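Side-chain contacts in replication initiation and membrane attachment protein (Geobacillus stearothermophilus 10, PDB 5WTN), which forms a tetramer and a complex with a primosomal re-initiation protein, and probably takes part in initiating bacterial DNA replication: residues Gly39-Ala44 and Tyr78-Lys83; Leu32-Leu37 and Ile87-Thr92; Lys83-Gly86 and Asp91-Val94. All blocks are in the same frame, centred on the assembly; numbering follows the deposited sequence.

Contact 1: residues Gly39-Ala44 and Tyr78-Lys83; sequences GCRALA and YSERLK
E80 puts a buried carboxylate between two helices, where it pairs with R41 of the opposing helix. Helices 40-55 and 74-86 run so close that the CA of A42 and the CA of E80 are 4.9 Å apart, consistent with the small side chain of A42 at this point. Bent at its second torsion (chi2 -53°), the E80 chain curls its head back along the first turn of helix 40-55. From there OE1 meets R41 NH1 in a salt bridge of 2.6 Å. The oxygen arrives at the edge of the guanidinium and in its plane, yet the guanidinium and carboxylate planes stand 85° apart, which excludes a flat, two-pronged pairing. The other oxygen, OE2, lies beside A42; its 3.3 Å distance to A42 N comes with too poor an angle for a hydrogen bond. K83, one turn further along the glutamate's own helix, stretches out fully and adds a long ion pair, NZ to E80 OE1 at 3.7 Å, and a weak one to E287 of the third subunit. R41 and K83 thus gather round one carboxylate near the start of helix 40-55, a network that would be expected to keep E80 ionised despite its burial.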
# COMPACT_ATOMS: atom_id res chain seq x y z
N GLY A 39 -2.91 22.35 -7.56
CA GLY A 39 -1.83 22.33 -8.52
C GLY A 39 -0.78 21.28 -8.21
O GLY A 39 -0.68 20.80 -7.08
N CYS A 40 0.03 20.97 -9.22
CA CYS A 40 1.06 19.93 -9.14
C CYS A 40 2.17 20.17 -8.12
O CYS A 40 2.66 19.21 -7.51
CB CYS A 40 1.65 19.67 -10.52
SG CYS A 40 2.64 21.02 -11.27
N ARG A 41 2.59 21.42 -7.93
CA ARG A 41 3.73 21.65 -7.04
C ARG A 41 3.34 21.36 -5.62
O ARG A 41 4.09 20.74 -4.90
CB ARG A 41 4.31 23.06 -7.16
CG ARG A 41 4.63 23.50 -8.57
CD ARG A 41 5.21 24.90 -8.57
NE ARG A 41 4.48 25.82 -9.44
CZ ARG A 41 3.61 26.73 -9.00
NH1 ARG A 41 3.37 26.85 -7.71
NH2 ARG A 41 2.99 27.53 -9.87
N ALA A 42 2.15 21.80 -5.23
CA ALA A 42 1.66 21.52 -3.88
C ALA A 42 1.58 20.01 -3.63
O ALA A 42 1.86 19.55 -2.53
CB ALA A 42 0.33 22.15 -3.69
N LEU A 43 1.20 19.25 -4.66
CA LEU A 43 1.15 17.80 -4.53
C LEU A 43 2.51 17.24 -4.15
O LEU A 43 2.62 16.38 -3.25
CB LEU A 43 0.62 17.14 -5.80
CG LEU A 43 0.50 15.60 -5.74
CD1 LEU A 43 -0.72 15.17 -4.95
CD2 LEU A 43 0.48 14.96 -7.11
N ALA A 44 3.56 17.72 -4.81
CA ALA A 44 4.89 17.20 -4.52
C ALA A 44 5.33 17.54 -3.10
O ALA A 44 5.92 16.70 -2.42
CB ALA A 44 5.89 17.66 -5.50
N TYR A 78 7.08 27.76 0.28
CA TYR A 78 6.23 28.48 1.22
C TYR A 78 4.86 28.70 0.62
O TYR A 78 3.85 28.58 1.29
CB TYR A 78 6.84 29.83 1.59
CG TYR A 78 5.95 30.68 2.47
CD1 TYR A 78 5.93 30.49 3.84
CD2 TYR A 78 5.15 31.68 1.93
CE1 TYR A 78 5.12 31.27 4.65
CE2 TYR A 78 4.34 32.45 2.74
CZ TYR A 78 4.34 32.24 4.10
OH TYR A 78 3.55 33.00 4.92
N SER A 79 4.84 29.04 -0.65
CA SER A 79 3.60 29.37 -1.28
C SER A 79 2.72 28.14 -1.24
O SER A 79 1.56 28.20 -0.84
CB SER A 79 3.87 29.76 -2.72
OG SER A 79 2.86 30.63 -3.14
N GLU A 80 3.31 27.02 -1.62
CA GLU A 80 2.59 25.77 -1.68
C GLU A 80 2.21 25.26 -0.27
O GLU A 80 1.09 24.78 -0.06
CB GLU A 80 3.40 24.76 -2.49
CG GLU A 80 3.74 25.26 -3.90
CD GLU A 80 2.50 25.73 -4.65
OE1 GLU A 80 2.47 26.85 -5.22
OE2 GLU A 80 1.52 24.97 -4.69
N ARG A 81 3.11 25.42 0.69
CA ARG A 81 2.79 25.07 2.06
C ARG A 81 1.45 25.67 2.51
O ARG A 81 0.69 25.06 3.25
CB ARG A 81 3.87 25.57 3.01
CG ARG A 81 3.79 24.87 4.34
CD ARG A 81 4.52 25.57 5.45
NE ARG A 81 3.68 26.56 6.10
CZ ARG A 81 4.17 27.55 6.84
NH1 ARG A 81 5.49 27.64 6.99
NH2 ARG A 81 3.36 28.44 7.41
N LEU A 82 1.16 26.87 2.04
CA LEU A 82 -0.02 27.59 2.47
C LEU A 82 -1.27 27.06 1.75
O LEU A 82 -2.36 27.06 2.31
CB LEU A 82 0.18 29.09 2.22
CG LEU A 82 0.55 30.02 3.38
CD1 LEU A 82 1.72 29.49 4.17
CD2 LEU A 82 0.85 31.38 2.80
N LYS A 83 -1.11 26.62 0.52
CA LYS A 83 -2.21 25.98 -0.18
C LYS A 83 -2.60 24.70 0.54
O LYS A 83 -3.77 24.44 0.73
CB LYS A 83 -1.84 25.67 -1.62
CG LYS A 83 -1.64 26.91 -2.41
CD LYS A 83 -1.51 26.58 -3.87
CE LYS A 83 -1.08 27.79 -4.66
NZ LYS A 83 -1.11 27.43 -6.09

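Contact 2: residues Leu32-Leu37 and Ile87-Thr92; sequences LLYQPL and IGLLDT
Y34 turns the CD2-CE2 side of its ring to the loop that follows helix 74-86, and two aliphatic side chains of that loop meet it at different angles. L89 is the nearer, its CD1 3.5 Å from Y34 CD2, with CG and CD2 of the leucine close to Y34 CE2. The approach is oblique, the branched end of L89 lying across that side of the ring. I87 comes instead at the ring edge and near its plane, where CG2 is 4.2 Å from Y34 CE2. The first torsion of I87 (chi1 -149°) brings this about by setting CG2 between the backbone N and the carbonyl carbon, while the longer branch carries CD1 away to L37, 4.4 Å from L37 CB. One isoleucine therefore touches two residues three positions apart on helix 24-38.

Between I87 and L89 the chain turns sharply at G88, whose phi of 99° takes it out of helical conformation and on into strand 90-95. This helix, tight turn and strand resemble the step from the third helix into the wing of a winged-helix domain, with helix 24-38 packed against the turn. That helix is itself irregular here: it has a wider pi-type turn at 32-34, and P36 cannot donate a backbone hydrogen bond. The Y34 ring is fixed at its far end as well, its OH bonded to L113 N, and it also meets the F118 ring with planes at about 60°. L89 reaches beyond the ring to L30, Y46 and L84, whereas I87 packs on F161 of the third subunit.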
# COMPACT_ATOMS: atom_id res chain seq x y z
N LEU A 32 -5.86 12.76 -8.10
CA LEU A 32 -7.00 12.99 -8.99
C LEU A 32 -8.05 14.00 -8.56
O LEU A 32 -8.84 14.45 -9.38
CB LEU A 32 -7.69 11.67 -9.31
CG LEU A 32 -6.73 10.58 -9.75
CD1 LEU A 32 -7.52 9.32 -10.01
CD2 LEU A 32 -5.97 11.00 -10.99
N LEU A 33 -8.05 14.40 -7.30
CA LEU A 33 -9.17 15.19 -6.78
C LEU A 33 -8.67 16.53 -6.25
O LEU A 33 -9.18 17.60 -6.59
CB LEU A 33 -9.99 14.43 -5.73
CG LEU A 33 -10.78 13.20 -6.18
CD1 LEU A 33 -11.58 12.67 -5.01
CD2 LEU A 33 -11.67 13.52 -7.36
N TYR A 34 -7.71 16.43 -5.35
CA TYR A 34 -7.03 17.60 -4.85
C TYR A 34 -6.12 18.29 -5.84
O TYR A 34 -6.04 19.51 -5.83
CB TYR A 34 -6.24 17.22 -3.62
CG TYR A 34 -7.09 17.11 -2.40
CD1 TYR A 34 -7.85 15.99 -2.17
CD2 TYR A 34 -7.11 18.13 -1.45
CE1 TYR A 34 -8.62 15.89 -1.02
CE2 TYR A 34 -7.86 18.02 -0.31
CZ TYR A 34 -8.62 16.90 -0.10
OH TYR A 34 -9.37 16.80 1.03
N GLN A 35 -5.41 17.54 -6.68
CA GLN A 35 -4.41 18.16 -7.54
C GLN A 35 -4.97 19.19 -8.50
O GLN A 35 -4.39 20.24 -8.64
CB GLN A 35 -3.58 17.14 -8.30
CG GLN A 35 -2.27 17.72 -8.84
CD GLN A 35 -1.56 16.76 -9.78
OE1 GLN A 35 -0.55 17.09 -10.40
NE2 GLN A 35 -2.08 15.56 -9.88
N PRO A 36 -6.10 18.89 -9.17
CA PRO A 36 -6.65 19.95 -10.02
C PRO A 36 -6.94 21.26 -9.27
O PRO A 36 -6.84 22.34 -9.85
CB PRO A 36 -7.94 19.35 -10.54
CG PRO A 36 -7.63 17.89 -10.62
CD PRO A 36 -6.79 17.60 -9.40
N LEU A 37 -7.28 21.18 -7.99
CA LEU A 37 -7.54 22.38 -7.23
C LEU A 37 -6.26 23.09 -6.78
O LEU A 37 -6.15 24.31 -6.94
CB LEU A 37 -8.48 22.08 -6.06
CG LEU A 37 -9.88 21.56 -6.42
CD1 LEU A 37 -10.83 21.64 -5.23
CD2 LEU A 37 -10.47 22.29 -7.61
N ILE A 87 -6.41 24.26 2.39
CA ILE A 87 -7.28 23.19 1.90
C ILE A 87 -7.44 22.02 2.89
O ILE A 87 -8.12 21.05 2.60
CB ILE A 87 -6.89 22.71 0.48
CG1 ILE A 87 -8.15 22.22 -0.25
CG2 ILE A 87 -5.86 21.60 0.54
CD1 ILE A 87 -8.15 22.49 -1.69
N GLY A 88 -6.81 22.13 4.05
CA GLY A 88 -7.02 21.17 5.11
C GLY A 88 -5.96 20.10 5.22
O GLY A 88 -5.89 19.40 6.24
N LEU A 89 -5.12 19.99 4.19
CA LEU A 89 -4.06 18.98 4.11
C LEU A 89 -2.89 19.10 5.12
O LEU A 89 -2.15 18.14 5.34
CB LEU A 89 -3.54 18.89 2.68
CG LEU A 89 -4.55 18.22 1.72
CD1 LEU A 89 -4.09 18.23 0.28
CD2 LEU A 89 -4.89 16.78 2.17
N LEU A 90 -2.69 20.28 5.71
CA LEU A 90 -1.58 20.44 6.64
C LEU A 90 -1.87 21.41 7.76
O LEU A 90 -2.31 22.53 7.52
CB LEU A 90 -0.31 20.86 5.88
CG LEU A 90 0.92 21.25 6.75
CD1 LEU A 90 1.72 20.05 7.23
CD2 LEU A 90 1.81 22.25 6.04
N ASP A 91 -1.58 21.01 9.00
CA ASP A 91 -1.64 21.95 10.11
C ASP A 91 -0.23 22.35 10.50
O ASP A 91 0.67 21.51 10.59
CB ASP A 91 -2.37 21.36 11.33
CG ASP A 91 -3.89 21.38 11.18
OD1 ASP A 91 -4.41 22.22 10.42
OD2 ASP A 91 -4.57 20.54 11.84
N THR A 92 -0.05 23.64 10.72
CA THR A 92 1.27 24.17 11.03
C THR A 92 1.29 24.81 12.41
O THR A 92 0.45 25.65 12.72
CB THR A 92 1.75 25.19 9.96
OG1 THR A 92 1.83 24.53 8.69
CG2 THR A 92 3.13 25.75 10.32

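Contact 3: residues Lys83-Gly86 and Asp91-Val94; sequences KLEG and DTYV
The last turn of helix 74-86 and strand 90-95 come closest at the CA of E85 and the CA of D91, 6.0 Å apart, one residue short of T92, whose side chain takes up the contact with E85. The CB of E85 leaves the helix at a slant to the strand, but the chain is extended beyond CG (chi2 -174°) and carries the carboxylate across. The two side chains meet at about a right angle. T92 points at the helix and its OG1 donates to E85 OE2 over 2.8 Å. The donor stands well above the carboxylate, 60° out of its plane, rather than beside it. As a consequence of this bond, T92 CB lies 3.4 Å from E85 OE2.

Helix 74-86 and strands 90-95 and 104-109 follow one another as a helix and the hairpin wing of a winged-helix domain would, and this bond ties the end of the helix to strand 90-95, the probable first strand of the wing. It also lies at a subunit boundary: a strand of the third subunit lies antiparallel against Y93 and V94 and continues the sheet into that chain. The E85 carboxylate is shared accordingly. OE2 forms a salt bridge with R81 NE besides accepting the hydrogen bond from T92 OG1, while OE1 accepts from R159 N of the third subunit. T92 faces the same neighbour through its backbone, its N donating to T158 OG1 of that subunit.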
# COMPACT_ATOMS: atom_id res chain seq x y z
N LYS A 83 -1.11 26.62 0.52
CA LYS A 83 -2.21 25.98 -0.18
C LYS A 83 -2.60 24.70 0.54
O LYS A 83 -3.77 24.44 0.73
CB LYS A 83 -1.84 25.67 -1.62
CG LYS A 83 -1.64 26.91 -2.41
CD LYS A 83 -1.51 26.58 -3.87
CE LYS A 83 -1.08 27.79 -4.66
NZ LYS A 83 -1.11 27.43 -6.09
N LEU A 84 -1.61 23.93 0.97
CA LEU A 84 -1.89 22.73 1.73
C LEU A 84 -2.60 23.07 3.02
O LEU A 84 -3.48 22.34 3.43
CB LEU A 84 -0.62 21.91 1.99
CG LEU A 84 0.04 21.30 0.76
CD1 LEU A 84 1.07 20.31 1.17
CD2 LEU A 84 -0.97 20.64 -0.14
N GLU A 85 -2.23 24.19 3.65
CA GLU A 85 -2.87 24.60 4.90
C GLU A 85 -4.35 24.94 4.74
O GLU A 85 -5.20 24.40 5.44
CB GLU A 85 -2.12 25.79 5.50
CG GLU A 85 -0.80 25.43 6.16
CD GLU A 85 -0.16 26.60 6.87
OE1 GLU A 85 -0.90 27.51 7.30
OE2 GLU A 85 1.09 26.62 7.00
N GLY A 86 -4.65 25.83 3.80
CA GLY A 86 -5.99 26.31 3.59
C GLY A 86 -6.92 25.21 3.17
O GLY A 86 -8.08 25.20 3.57
N ASP A 91 -1.58 21.01 9.00
CA ASP A 91 -1.64 21.95 10.11
C ASP A 91 -0.23 22.35 10.50
O ASP A 91 0.67 21.51 10.59
CB ASP A 91 -2.37 21.36 11.33
CG ASP A 91 -3.89 21.38 11.18
OD1 ASP A 91 -4.41 22.22 10.42
OD2 ASP A 91 -4.57 20.54 11.84
N THR A 92 -0.05 23.64 10.72
CA THR A 92 1.27 24.17 11.03
C THR A 92 1.29 24.81 12.41
O THR A 92 0.45 25.65 12.72
CB THR A 92 1.75 25.19 9.96
OG1 THR A 92 1.83 24.53 8.69
CG2 THR A 92 3.13 25.75 10.32
N TYR A 93 2.25 24.39 13.22
CA TYR A 93 2.43 24.97 14.54
C TYR A 93 3.80 25.60 14.63
O TYR A 93 4.74 25.15 13.97
CB TYR A 93 2.30 23.89 15.62
CG TYR A 93 0.94 23.22 15.72
CD1 TYR A 93 -0.01 23.67 16.63
CD2 TYR A 93 0.61 22.14 14.91
CE1 TYR A 93 -1.24 23.05 16.72
CE2 TYR A 93 -0.62 21.52 15.01
CZ TYR A 93 -1.54 21.97 15.92
OH TYR A 93 -2.77 21.36 16.02
N VAL A 94 3.92 26.62 15.47
CA VAL A 94 5.23 27.25 15.72
C VAL A 94 5.60 27.15 17.19
O VAL A 94 4.76 27.27 18.08
CB VAL A 94 5.30 28.72 15.22
CG1 VAL A 94 4.61 29.67 16.17
CG2 VAL A 94 6.73 29.15 15.00

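In the fold
The three contacts form one cluster on a single side of the chain's centre: contacts 1 and 2 lie about 8 Å apart between centres, and contact 3 about 11 Å from each. Helix 24-38 leads straight into helix 40-55, giving the first halves of contacts 2 and 1; helix 74-86 then supplies the second half of contact 1 and the first of contact 3, sharing K83. Strand 90-95 and the loop leading into it close contacts 3 and 2, which share D91 and T92. Contact 1 thus falls, along the chain, within the span bridged by contact 2. All three also touch the third subunit, so this helical core and strand 90-95 belong to the tetramer interface.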